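Local coordinates for manganese-binding protein (Chlamydia trachomatis, PDB 6NSI), which binds Fe(II), Mn(II) and Ni(II), with a preference for Fe(II), and delivers them to the permease of an ABC transporter for import, at residues A32-P35 and H36-E39; E39-K42 and G43-D46; E62-A65 and S66-K69. All blocks are in the same frame, centred on the assembly; numbering follows the deposited sequence.

Interaction 1. Residues A32-P35 and H36-E39; sequences AIDP and HSYE. With FE (Fe (III) ion), chain B.
H36, whose backbone and ring both meet the carboxylate of D34, binds the iron(III) ion through NE2 at 2.1 Å. H102, H168 and D260 complete the protein part of this metal site. On the imidazole edge OD1 of D34 lies in the ring plane, 3.1 Å from CD2 of H36, and the carboxylate is turned 34° from the ring. The same oxygen accepts the backbone N of H36 at 3.1 Å, reached from well above the carboxylate plane. A side-chain oxygen bound to the amide two residues on defines an Asx turn; here it lies in the loop between strand 24-27 and helix 44-50 of what is probably a family 9 solute-binding protein. The other oxygen, OD2, takes the hydroxyl OG of S37 at 2.6 Å and, weakly, the N of S37. Rotation of S37 to chi1 67°, with OG lodged between its own N and carbonyl carbon, swings the hydroxyl to OD2. A water donates both to O of D34, at 2.7 Å, and to OG of S37, bridging the two. Farther out, N of Y38 bonds O of P35 at 3.2 Å, straight at the hydrogen (168°) but arriving from above the carbonyl plane, folding the chain back. The Y38 ring meets CG2 of I33 with its edge at CD1, while its OH bonds D44.

Interaction 2. Residues E39-K42 and G43-D46; sequences EMVK and GDED
V41 and D44 are the ends of a type II beta turn, closed by the bond from N of D44 to O of V41 at 3.0 Å, with G43 in the third position at a phi of 97°. Across this turn the D44 side chain reaches back along the chain: OD2 accepts the backbone N of V41 at 2.9 Å, with an angle of 162° at the hydrogen, the donor standing well above the carboxylate plane. D44 thus uses both its amide and its carboxylate on one residue. Its CG lies beside its own N and anti to its carbonyl carbon, which brings OD2 to the N of V41. The turn is tight enough to set CB of D44 3.2 Å from O of V41. G43 is the N-cap of helix 44-50, so the turn delivers the loop from strand 24-27 straight into the first turn of that helix. The buried carboxylate has further partners: OD2 also bonds OH of Y38, and OD1 forms a salt bridge with R47. Over the same group V41 lays a methyl, CG2 being 3.3 Å from OD2 of D44. The M40 side chain crosses that of D44 at a slant, its CB 3.8 Å from OD2. A bend at chi3 (63°) then folds the methyl toward the helix start, where CE stands 3.8 Å from N of E45. M40 also packs on L67 and H70 of helix 65-71, and OE2 of E45 bonds H70.

Interaction 3. Residues E62-A65 and S66-K69; sequences EHSA and SLRK
S66 and S64 meet at the start of helix 65-71, where S64 is the N-cap; CB of S66 sits 3.7 Å from OG of S64. The helix follows strand 54-56, so this cap is the entry from the parallel sheet's loop into the next helix. N of S66 is bonded by OE2 of E39, and OG of S66 takes a weak bond from N of M40. Next, L67 supplies the capping bond itself, its N donating to OG of S64 at 3.3 Å along an almost straight path (168°). A chi1 of 87° holds that hydroxyl between the N and carbonyl carbon of S64, facing the amides of the first helical turn, and OG is engaged a second time by O of Y38. The L67 side chain runs back past OG of S64 toward E62, with CD1 3.9 Å from CB of E62. The carboxylate of E62 leads elsewhere, to the N atoms of N57 and G58. R68 opens the regular helical bonding: its N meets O of S64 at 2.9 Å. Its side chain doubles back over the incoming loop, with CD 3.0 Å from O of H63. The bend at chi3 (109°) then brings the guanidinium to the CB of H63 at a slant, NH1 lying 3.4 Å from that carbon; NE makes a long, weak ion pair with E72. K69 continues the helical pattern, N to O of A65 at 3.3 Å, and its side chain passes the same carbonyl, with CG 3.0 Å from O of A65.

Interactions 1 and 2 are consecutive on one loop and share E39, while interaction 3 comes later in the chain and packs against both, all centres being 11 to 13 Å apart. OH of Y38 reaches OD2 of D44 at 2.6 Å, a probable hydrogen bond joining the loop of interaction 1 to the helix start of interaction 2. Interaction 3 meets the first two near their junction, at Y38 and E39: O of Y38 is 2.6 Å from OG of S64, and OE2 of E39 is 3.3 Å from N of S66. Apolar packing adds CG of M40 on CD2 of L67 at 3.6 Å. Only interaction 1 binds iron; the side chain of H63 lies about 10 Å from the ion and about 5 Å from that of H36.

Interaction 1. Residues A32-P35 and H36-E39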
ATOM      1  N   ALA A  32      14.154   2.352  -4.046  1.00 48.83           N
ATOM      2  CA  ALA A  32      14.295   1.223  -3.146  1.00 47.48           C
ATOM      3  C   ALA A  32      14.309   1.614  -1.667  1.00 54.24           C
ATOM      4  O   ALA A  32      14.846   0.857  -0.848  1.00 59.13           O
ATOM      5  CB  ALA A  32      15.570   0.451  -3.484  1.00 56.84           C
ATOM      6  N   ILE A  33      13.743   2.763  -1.293  1.00 47.71           N
ATOM      7  CA  ILE A  33      13.893   3.251   0.077  1.00 50.50           C
ATOM      8  C   ILE A  33      12.621   2.986   0.879  1.00 42.02           C
ATOM      9  O   ILE A  33      11.499   3.099   0.371  1.00 37.44           O
ATOM     10  CB  ILE A  33      14.296   4.744   0.143  1.00 47.30           C
ATOM     11  CG1 ILE A  33      15.549   5.001  -0.704  1.00 50.87           C
ATOM     12  CG2 ILE A  33      14.552   5.158   1.614  1.00 55.38           C
ATOM     13  CD1 ILE A  33      15.342   5.585  -2.048  1.00 55.75           C
ATOM     14  N   ASP A  34      12.819   2.605   2.140  1.00 44.66           N
ATOM     15  CA  ASP A  34      11.766   2.392   3.123  1.00 34.92           C
ATOM     16  C   ASP A  34      11.078   3.709   3.459  1.00 38.16           C
ATOM     17  O   ASP A  34      11.692   4.565   4.112  1.00 35.49           O
ATOM     18  CB  ASP A  34      12.351   1.765   4.383  1.00 33.47           C
ATOM     19  CG  ASP A  34      11.379   1.778   5.544  1.00 40.92           C
ATOM     20  OD1 ASP A  34      10.176   1.569   5.284  1.00 37.27           O
ATOM     21  OD2 ASP A  34      11.814   1.976   6.707  1.00 36.06           O
ATOM     22  N   PRO A  35       9.816   3.905   3.073  1.00 30.61           N
ATOM     23  CA  PRO A  35       9.141   5.168   3.402  1.00 30.62           C
ATOM     24  C   PRO A  35       8.889   5.329   4.884  1.00 31.02           C
ATOM     25  O   PRO A  35       8.857   6.466   5.369  1.00 30.08           O
ATOM     26  CB  PRO A  35       7.823   5.075   2.618  1.00 27.40           C
ATOM     27  CG  PRO A  35       7.551   3.573   2.564  1.00 30.26           C
ATOM     28  CD  PRO A  35       8.909   2.920   2.457  1.00 32.72           C
ATOM     29  N   HIS A  36       8.705   4.223   5.614  1.00 29.23           N
ATOM     30  CA  HIS A  36       8.383   4.296   7.038  1.00 33.11           C
ATOM     31  C   HIS A  36       9.420   5.102   7.807  1.00 35.48           C
ATOM     32  O   HIS A  36       9.080   5.845   8.734  1.00 44.38           O
ATOM     33  CB  HIS A  36       8.305   2.891   7.639  1.00 33.75           C
ATOM     34  CG  HIS A  36       7.193   2.053   7.093  1.00 31.62           C
ATOM     35  ND1 HIS A  36       5.924   2.065   7.627  1.00 30.74           N
ATOM     36  CD2 HIS A  36       7.167   1.158   6.078  1.00 32.37           C
ATOM     37  CE1 HIS A  36       5.159   1.220   6.959  1.00 30.28           C
ATOM     38  NE2 HIS A  36       5.887   0.660   6.011  1.00 28.62           N
ATOM     39  N   SER A  37      10.696   4.941   7.459  1.00 32.97           N
ATOM     40  CA  SER A  37      11.785   5.541   8.212  1.00 41.82           C
ATOM     41  C   SER A  37      12.508   6.608   7.408  1.00 43.88           C
ATOM     42  O   SER A  37      13.648   6.962   7.737  1.00 48.73           O
ATOM     43  CB  SER A  37      12.765   4.466   8.669  1.00 41.66           C
ATOM     44  OG  SER A  37      13.419   3.906   7.545  1.00 36.48           O
ATOM     45  N   TYR A  38      11.867   7.123   6.360  1.00 35.31           N
ATOM     46  CA  TYR A  38      12.497   8.133   5.530  1.00 38.94           C
ATOM     47  C   TYR A  38      12.810   9.359   6.367  1.00 41.07           C
ATOM     48  O   TYR A  38      11.954   9.866   7.094  1.00 41.79           O
ATOM     49  CB  TYR A  38      11.590   8.521   4.370  1.00 39.48           C
ATOM     50  CG  TYR A  38      12.230   9.484   3.396  1.00 37.93           C
ATOM     51  CD1 TYR A  38      13.134   9.039   2.449  1.00 36.79           C
ATOM     52  CD2 TYR A  38      11.928  10.837   3.425  1.00 41.44           C
ATOM     53  CE1 TYR A  38      13.708   9.904   1.549  1.00 42.35           C
ATOM     54  CE2 TYR A  38      12.500  11.713   2.531  1.00 42.44           C
ATOM     55  CZ  TYR A  38      13.399  11.244   1.599  1.00 38.30           C
ATOM     56  OH  TYR A  38      13.980  12.111   0.696  1.00 39.05           O
ATOM     57  N   GLU A  39      14.047   9.819   6.287  1.00 46.56           N
ATOM     58  CA  GLU A  39      14.431  11.089   6.877  1.00 48.00           C
ATOM     59  C   GLU A  39      14.723  12.050   5.738  1.00 37.97           C
ATOM     60  O   GLU A  39      15.277  11.651   4.708  1.00 39.82           O
ATOM     61  CB  GLU A  39      15.644  10.942   7.811  1.00 51.87           C
ATOM     62  CG  GLU A  39      15.429   9.960   8.977  1.00 49.36           C
ATOM     63  CD  GLU A  39      14.886  10.626  10.255  1.00 61.42           C
ATOM     64  OE1 GLU A  39      14.706   9.908  11.275  1.00 51.01           O
ATOM     65  OE2 GLU A  39      14.641  11.858  10.247  1.00 54.65           O
TER
HETATM   66 FE    FE B 401       5.220  -0.942   4.905  1.00 24.07          FE
HETATM   67  O   HOH W   1      14.109   5.078   5.127  1.00 39.58           O

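Interaction 2. Residues E39-K42 and G43-D46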
ATOM      1  N   GLU A  39      14.047   9.819   6.287  1.00 46.56           N
ATOM      2  CA  GLU A  39      14.431  11.089   6.877  1.00 48.00           C
ATOM      3  C   GLU A  39      14.723  12.050   5.738  1.00 37.97           C
ATOM      4  O   GLU A  39      15.277  11.651   4.708  1.00 39.82           O
ATOM      5  CB  GLU A  39      15.644  10.942   7.811  1.00 51.87           C
ATOM      6  CG  GLU A  39      15.429   9.960   8.977  1.00 49.36           C
ATOM      7  CD  GLU A  39      14.886  10.626  10.255  1.00 61.42           C
ATOM      8  OE1 GLU A  39      14.706   9.908  11.275  1.00 51.01           O
ATOM      9  OE2 GLU A  39      14.641  11.858  10.247  1.00 54.65           O
ATOM     10  N   MET A  40      14.312  13.303   5.901  1.00 44.60           N
ATOM     11  CA  MET A  40      14.481  14.250   4.811  1.00 43.12           C
ATOM     12  C   MET A  40      15.954  14.407   4.466  1.00 43.27           C
ATOM     13  O   MET A  40      16.819  14.427   5.346  1.00 39.08           O
ATOM     14  CB  MET A  40      13.866  15.599   5.171  1.00 45.95           C
ATOM     15  CG  MET A  40      12.347  15.551   5.200  1.00 46.83           C
ATOM     16  SD  MET A  40      11.662  16.884   6.175  1.00 51.54           S
ATOM     17  CE  MET A  40      12.234  18.280   5.200  1.00 48.07           C
ATOM     18  N   VAL A  41      16.228  14.470   3.168  1.00 40.41           N
ATOM     19  CA  VAL A  41      17.553  14.732   2.656  1.00 48.00           C
ATOM     20  C   VAL A  41      17.637  16.208   2.277  1.00 54.08           C
ATOM     21  O   VAL A  41      16.630  16.910   2.196  1.00 46.58           O
ATOM     22  CB  VAL A  41      17.896  13.812   1.455  1.00 47.06           C
ATOM     23  CG1 VAL A  41      17.808  12.325   1.870  1.00 44.04           C
ATOM     24  CG2 VAL A  41      16.968  14.091   0.287  1.00 43.03           C
ATOM     25  N   LYS A  42      18.857  16.689   2.051  1.00 45.21           N
ATOM     26  CA  LYS A  42      19.031  18.076   1.637  1.00 54.75           C
ATOM     27  C   LYS A  42      18.264  18.344   0.347  1.00 56.40           C
ATOM     28  O   LYS A  42      18.281  17.540  -0.592  1.00 51.16           O
ATOM     29  CB  LYS A  42      20.516  18.400   1.454  1.00 60.14           C
ATOM     30  CG  LYS A  42      20.802  19.884   1.238  1.00 59.08           C
ATOM     31  CD  LYS A  42      22.224  20.107   0.742  1.00 61.43           C
ATOM     32  CE  LYS A  42      22.694  21.529   1.005  1.00 58.76           C
ATOM     33  NZ  LYS A  42      24.182  21.603   1.105  1.00 65.91           N
ATOM     34  N   GLY A  43      17.574  19.477   0.311  1.00 50.96           N
ATOM     35  CA  GLY A  43      16.713  19.821  -0.788  1.00 51.17           C
ATOM     36  C   GLY A  43      15.253  19.493  -0.558  1.00 46.70           C
ATOM     37  O   GLY A  43      14.386  20.112  -1.189  1.00 47.13           O
ATOM     38  N   ASP A  44      14.960  18.541   0.332  1.00 46.68           N
ATOM     39  CA  ASP A  44      13.571  18.183   0.606  1.00 46.56           C
ATOM     40  C   ASP A  44      12.815  19.357   1.217  1.00 48.13           C
ATOM     41  O   ASP A  44      11.654  19.610   0.868  1.00 43.32           O
ATOM     42  CB  ASP A  44      13.505  16.965   1.533  1.00 43.62           C
ATOM     43  CG  ASP A  44      13.753  15.645   0.801  1.00 44.12           C
ATOM     44  OD1 ASP A  44      13.823  15.651  -0.446  1.00 36.11           O
ATOM     45  OD2 ASP A  44      13.882  14.597   1.483  1.00 47.57           O
ATOM     46  N   GLU A  45      13.457  20.084   2.133  1.00 41.01           N
ATOM     47  CA  GLU A  45      12.829  21.264   2.725  1.00 45.47           C
ATOM     48  C   GLU A  45      12.447  22.281   1.656  1.00 43.81           C
ATOM     49  O   GLU A  45      11.382  22.914   1.733  1.00 45.51           O
ATOM     50  CB  GLU A  45      13.779  21.890   3.748  1.00 50.36           C
ATOM     51  CG  GLU A  45      13.172  22.996   4.606  1.00 51.38           C
ATOM     52  CD  GLU A  45      14.100  23.433   5.729  1.00 49.44           C
ATOM     53  OE1 GLU A  45      15.226  23.895   5.431  1.00 44.41           O
ATOM     54  OE2 GLU A  45      13.699  23.307   6.908  1.00 45.84           O
ATOM     55  N   ASP A  46      13.315  22.453   0.653  1.00 43.48           N
ATOM     56  CA  ASP A  46      13.036  23.370  -0.447  1.00 47.52           C
ATOM     57  C   ASP A  46      11.943  22.839  -1.362  1.00 50.12           C
ATOM     58  O   ASP A  46      11.183  23.628  -1.937  1.00 43.82           O
ATOM     59  CB  ASP A  46      14.307  23.634  -1.256  1.00 52.93           C
ATOM     60  CG  ASP A  46      15.439  24.183  -0.409  1.00 61.73           C
ATOM     61  OD1 ASP A  46      15.178  25.030   0.481  1.00 63.75           O
ATOM     62  OD2 ASP A  46      16.592  23.768  -0.644  1.00 62.13           O
TER

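Interaction 3. Residues E62-A65 and S66-K69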
ATOM      1  N   GLU A  62       4.437   8.858   7.539  1.00 39.39           N
ATOM      2  CA  GLU A  62       5.448   9.917   7.570  1.00 35.29           C
ATOM      3  C   GLU A  62       5.873  10.204   9.008  1.00 44.55           C
ATOM      4  O   GLU A  62       5.829  11.339   9.467  1.00 50.80           O
ATOM      5  CB  GLU A  62       4.901  11.171   6.886  1.00 33.14           C
ATOM      6  CG  GLU A  62       4.563  10.993   5.391  1.00 34.33           C
ATOM      7  CD  GLU A  62       3.097  10.600   5.127  1.00 31.06           C
ATOM      8  OE1 GLU A  62       2.248  10.703   6.049  1.00 34.91           O
ATOM      9  OE2 GLU A  62       2.786  10.179   3.988  1.00 33.48           O
ATOM     10  N   HIS A  63       6.284   9.175   9.751  1.00 44.06           N
ATOM     11  CA  HIS A  63       6.424   9.286  11.202  1.00 49.56           C
ATOM     12  C   HIS A  63       7.845   9.596  11.668  1.00 55.71           C
ATOM     13  O   HIS A  63       8.071   9.716  12.877  1.00 56.48           O
ATOM     14  CB  HIS A  63       5.925   8.003  11.883  1.00 52.59           C
ATOM     15  CG  HIS A  63       6.973   6.943  12.028  1.00 56.06           C
ATOM     16  ND1 HIS A  63       7.870   6.918  13.077  1.00 64.67           N
ATOM     17  CD2 HIS A  63       7.259   5.862  11.262  1.00 51.91           C
ATOM     18  CE1 HIS A  63       8.671   5.875  12.945  1.00 64.15           C
ATOM     19  NE2 HIS A  63       8.319   5.217  11.852  1.00 64.47           N
ATOM     20  N   SER A  64       8.802   9.717  10.753  1.00 49.30           N
ATOM     21  CA  SER A  64      10.154  10.099  11.129  1.00 47.31           C
ATOM     22  C   SER A  64      10.181  11.515  11.701  1.00 51.34           C
ATOM     23  O   SER A  64       9.371  12.373  11.343  1.00 47.18           O
ATOM     24  CB  SER A  64      11.080  10.007   9.922  1.00 45.88           C
ATOM     25  OG  SER A  64      11.064  11.214   9.175  1.00 43.67           O
ATOM     26  N   ALA A  65      11.130  11.743  12.617  1.00 52.60           N
ATOM     27  CA  ALA A  65      11.261  13.043  13.265  1.00 50.18           C
ATOM     28  C   ALA A  65      11.500  14.157  12.256  1.00 46.49           C
ATOM     29  O   ALA A  65      11.065  15.291  12.474  1.00 49.28           O
ATOM     30  CB  ALA A  65      12.402  13.005  14.284  1.00 56.30           C
ATOM     31  N   SER A  66      12.193  13.850  11.156  1.00 50.70           N
ATOM     32  CA  SER A  66      12.404  14.817  10.079  1.00 47.02           C
ATOM     33  C   SER A  66      11.079  15.298   9.494  1.00 49.22           C
ATOM     34  O   SER A  66      10.825  16.506   9.394  1.00 48.89           O
ATOM     35  CB  SER A  66      13.252  14.167   8.984  1.00 46.90           C
ATOM     36  OG  SER A  66      13.852  15.138   8.157  1.00 51.78           O
ATOM     37  N   LEU A  67      10.225  14.354   9.088  1.00 46.33           N
ATOM     38  CA  LEU A  67       8.982  14.705   8.409  1.00 41.36           C
ATOM     39  C   LEU A  67       7.979  15.324   9.376  1.00 48.21           C
ATOM     40  O   LEU A  67       7.245  16.249   9.003  1.00 47.36           O
ATOM     41  CB  LEU A  67       8.394  13.466   7.725  1.00 36.13           C
ATOM     42  CG  LEU A  67       9.255  12.785   6.644  1.00 36.68           C
ATOM     43  CD1 LEU A  67       8.760  11.375   6.297  1.00 34.91           C
ATOM     44  CD2 LEU A  67       9.339  13.632   5.381  1.00 33.70           C
ATOM     45  N   ARG A  68       7.941  14.841  10.626  1.00 39.69           N
ATOM     46  CA  ARG A  68       7.014  15.403  11.606  1.00 46.54           C
ATOM     47  C   ARG A  68       7.281  16.886  11.858  1.00 51.06           C
ATOM     48  O   ARG A  68       6.333  17.660  12.037  1.00 58.41           O
ATOM     49  CB  ARG A  68       7.083  14.624  12.914  1.00 51.17           C
ATOM     50  CG  ARG A  68       6.321  13.322  12.915  1.00 57.05           C
ATOM     51  CD  ARG A  68       6.966  12.354  13.889  1.00 57.24           C
ATOM     52  NE  ARG A  68       6.148  12.125  15.078  1.00 69.35           N
ATOM     53  CZ  ARG A  68       5.197  11.198  15.163  1.00 73.07           C
ATOM     54  NH1 ARG A  68       4.941  10.417  14.120  1.00 70.76           N
ATOM     55  NH2 ARG A  68       4.495  11.055  16.284  1.00 68.46           N
ATOM     56  N   LYS A  69       8.560  17.302  11.884  1.00 50.24           N
ATOM     57  CA  LYS A  69       8.881  18.726  12.059  1.00 56.42           C
ATOM     58  C   LYS A  69       8.221  19.567  10.979  1.00 53.47           C
ATOM     59  O   LYS A  69       7.636  20.624  11.259  1.00 50.14           O
ATOM     60  CB  LYS A  69      10.393  18.976  12.013  1.00 50.82           C
ATOM     61  CG  LYS A  69      11.253  18.200  12.989  1.00 57.68           C
ATOM     62  CD  LYS A  69      12.763  18.538  12.844  1.00 64.14           C
ATOM     63  CE  LYS A  69      13.226  18.644  11.374  1.00 62.14           C
ATOM     64  NZ  LYS A  69      14.385  17.755  10.994  1.00 47.81           N
TER